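Local coordinates for chitinase (PDB 5DHE), which hydrolyses chitin, the domain described here being a chitin-binding domain that probably holds the enzyme on its polymeric substrate, at residues L3-F9 with Q95-W100. Coordinates in Å, arbitrary orientation, origin at the centre of the assembly. Residues are numbered along the deposited sequence.
Sequences LVKPDAF and QLWDVW
Residues Leu3-Ala8, an irregular lead-in to strand 9-15, lie against the edge strand 95-99 with Val4 nearest Trp97 (CA-CA 4.4 Å) and Pro6 nearest Asp98 (4.9 Å). At Leu96, O accepts Val4 N (3.3 Å, 167° at hydrogen), while CG meets Leu3 CD2 at 3.7 Å. Trp97 leaves extended geometry (phi/psi -90/-42), so its O receives Lys5 N at 2.9 Å; its indole (chi1 m) carries Val4 CB 3.7 Å above the five-membered ring centroid, a CH-pi contact. Because Trp97 and Asp98 both face Leu90 of strand 85-92, this is a classic beta bulge, set in the outer strand of one of the two antiparallel sheets of a beta-sandwich carbohydrate-binding module. Asp98, chi1 t, sends OD2 to Phe9 N (2.9 Å, 173°), just after the type I turn Lys5-Ala8, which is closed by Ala8 N to Lys5 O (3.1 Å) and bridged by Lys5 NZ to Asp7 OD1 (2.7 Å). Val99 N weakly bonds Asp98 OD1 (2.8 Å), and Val99 CG2 reaches Leu3 CD2 at 4.1 Å. Finally Trp100 CB sits 4.3 Å over the centroid of Phe9, a ring that also packs on Met88 and Leu90 of one sheet and Val23 and Leu25 of the other.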
loop_
_atom_site.group_PDB
_atom_site.type_symbol
_atom_site.label_atom_id
_atom_site.label_comp_id
_atom_site.label_asym_id
_atom_site.label_seq_id
_atom_site.Cartn_x
_atom_site.Cartn_y
_atom_site.Cartn_z
ATOM N N LEU A 3 4.934 -15.988 -4.223
ATOM C CA LEU A 3 4.351 -14.693 -4.574
ATOM C C LEU A 3 3.922 -14.742 -6.038
ATOM O O LEU A 3 4.670 -15.214 -6.889
ATOM C CB LEU A 3 5.379 -13.584 -4.388
ATOM C CG LEU A 3 5.672 -13.306 -2.913
ATOM C CD1 LEU A 3 6.812 -12.295 -2.836
ATOM C CD2 LEU A 3 4.404 -12.782 -2.187
ATOM N N VAL A 4 2.729 -14.239 -6.330
ATOM C CA VAL A 4 2.249 -14.273 -7.705
ATOM C C VAL A 4 2.994 -13.292 -8.615
ATOM O O VAL A 4 3.208 -13.581 -9.791
ATOM C CB VAL A 4 0.732 -13.985 -7.767
ATOM C CG1 VAL A 4 0.263 -13.929 -9.235
ATOM C CG2 VAL A 4 -0.036 -15.073 -7.012
ATOM N N LYS A 5 3.398 -12.139 -8.086
ATOM C CA LYS A 5 4.095 -11.148 -8.908
ATOM C C LYS A 5 5.061 -10.364 -8.038
ATOM O O LYS A 5 4.804 -9.223 -7.666
ATOM C CB LYS A 5 3.087 -10.204 -9.584
ATOM C CG LYS A 5 3.709 -9.390 -10.730
ATOM C CD LYS A 5 2.676 -8.570 -11.505
ATOM C CE LYS A 5 3.288 -7.950 -12.773
ATOM N NZ LYS A 5 4.457 -7.069 -12.551
ATOM N N PRO A 6 6.203 -10.978 -7.715
ATOM C CA PRO A 6 7.237 -10.372 -6.872
ATOM C C PRO A 6 7.874 -9.075 -7.334
ATOM O O PRO A 6 8.697 -8.520 -6.615
ATOM C CB PRO A 6 8.246 -11.507 -6.690
ATOM C CG PRO A 6 8.117 -12.279 -7.962
ATOM C CD PRO A 6 6.622 -12.305 -8.201
ATOM N N ASP A 7 7.520 -8.587 -8.520
ATOM C CA ASP A 7 8.080 -7.310 -8.953
ATOM C C ASP A 7 7.011 -6.221 -9.015
ATOM O O ASP A 7 7.217 -5.170 -9.634
ATOM C CB ASP A 7 8.785 -7.452 -10.317
ATOM C CG ASP A 7 7.825 -7.718 -11.460
ATOM O OD1 ASP A 7 6.644 -8.025 -11.211
ATOM O OD2 ASP A 7 8.268 -7.629 -12.628
ATOM N N ALA A 8 5.884 -6.445 -8.337
ATOM C CA ALA A 8 4.804 -5.468 -8.386
ATOM C C ALA A 8 5.065 -4.162 -7.625
ATOM O O ALA A 8 4.830 -3.077 -8.159
ATOM C CB ALA A 8 3.493 -6.113 -7.893
ATOM N N PHE A 9 5.556 -4.248 -6.394
ATOM C CA PHE A 9 5.791 -3.028 -5.606
ATOM C C PHE A 9 7.004 -2.218 -6.037
ATOM O O PHE A 9 8.068 -2.773 -6.324
ATOM C CB PHE A 9 6.037 -3.346 -4.116
ATOM C CG PHE A 9 4.797 -3.536 -3.278
ATOM C CD1 PHE A 9 3.877 -2.510 -3.122
ATOM C CD2 PHE A 9 4.618 -4.714 -2.559
ATOM C CE1 PHE A 9 2.795 -2.649 -2.248
ATOM C CE2 PHE A 9 3.535 -4.868 -1.677
ATOM C CZ PHE A 9 2.620 -3.825 -1.523
ATOM N N GLN A 95 -5.190 -13.412 -3.457
ATOM C CA GLN A 95 -3.897 -14.084 -3.530
ATOM C C GLN A 95 -2.827 -13.045 -3.228
ATOM O O GLN A 95 -2.938 -11.896 -3.640
ATOM C CB GLN A 95 -3.662 -14.667 -4.920
ATOM C CG GLN A 95 -4.603 -15.814 -5.257
ATOM C CD GLN A 95 -4.359 -16.408 -6.638
ATOM O OE1 GLN A 95 -4.691 -17.571 -6.886
ATOM N NE2 GLN A 95 -3.796 -15.619 -7.543
ATOM N N LEU A 96 -1.785 -13.453 -2.513
ATOM C CA LEU A 96 -0.700 -12.536 -2.172
ATOM C C LEU A 96 0.224 -12.422 -3.382
ATOM O O LEU A 96 0.852 -13.403 -3.796
ATOM C CB LEU A 96 0.065 -13.072 -0.947
ATOM C CG LEU A 96 1.236 -12.221 -0.456
ATOM C CD1 LEU A 96 0.732 -10.887 0.064
ATOM C CD2 LEU A 96 1.991 -12.964 0.648
ATOM N N TRP A 97 0.282 -11.221 -3.950
ATOM C CA TRP A 97 1.115 -10.949 -5.119
ATOM C C TRP A 97 2.525 -10.491 -4.783
ATOM O O TRP A 97 3.482 -10.924 -5.418
ATOM C CB TRP A 97 0.445 -9.889 -5.991
ATOM C CG TRP A 97 -0.588 -10.451 -6.922
ATOM C CD1 TRP A 97 -1.413 -11.515 -6.696
ATOM C CD2 TRP A 97 -0.858 -10.005 -8.250
ATOM N NE1 TRP A 97 -2.177 -11.770 -7.814
ATOM C CE2 TRP A 97 -1.855 -10.855 -8.784
ATOM C CE3 TRP A 97 -0.350 -8.965 -9.046
ATOM C CZ2 TRP A 97 -2.357 -10.703 -10.084
ATOM C CZ3 TRP A 97 -0.848 -8.811 -10.341
ATOM C CH2 TRP A 97 -1.841 -9.678 -10.845
ATOM N N ASP A 98 2.657 -9.617 -3.793
ATOM C CA ASP A 98 3.977 -9.117 -3.430
ATOM C C ASP A 98 3.960 -8.595 -2.002
ATOM O O ASP A 98 2.895 -8.391 -1.416
ATOM C CB ASP A 98 4.372 -7.995 -4.404
ATOM C CG ASP A 98 5.872 -7.729 -4.436
ATOM O OD1 ASP A 98 6.647 -8.499 -3.834
ATOM O OD2 ASP A 98 6.277 -6.742 -5.086
ATOM N N VAL A 99 5.154 -8.380 -1.465
ATOM C CA VAL A 99 5.325 -7.888 -0.105
ATOM C C VAL A 99 6.445 -6.863 -0.099
ATOM O O VAL A 99 7.452 -7.027 -0.789
ATOM C CB VAL A 99 5.758 -9.036 0.859
ATOM C CG1 VAL A 99 6.038 -8.482 2.250
ATOM C CG2 VAL A 99 4.678 -10.118 0.939
ATOM N N TRP A 100 6.268 -5.799 0.672
ATOM C CA TRP A 100 7.302 -4.784 0.825
ATOM C C TRP A 100 7.778 -4.939 2.270
ATOM O O TRP A 100 6.919 -4.916 3.181
ATOM C CB TRP A 100 6.742 -3.374 0.620
ATOM C CG TRP A 100 7.798 -2.315 0.722
ATOM C CD1 TRP A 100 8.716 -1.972 -0.237
ATOM C CD2 TRP A 100 8.083 -1.495 1.863
ATOM N NE1 TRP A 100 9.554 -0.992 0.241
ATOM C CE2 TRP A 100 9.188 -0.678 1.525
ATOM C CE3 TRP A 100 7.514 -1.370 3.137
ATOM C CZ2 TRP A 100 9.736 0.254 2.424
ATOM C CZ3 TRP A 100 8.056 -0.447 4.032
ATOM C CH2 TRP A 100 9.158 0.353 3.667
ATOM O OXT TRP A 100 9.004 -5.106 2.472
#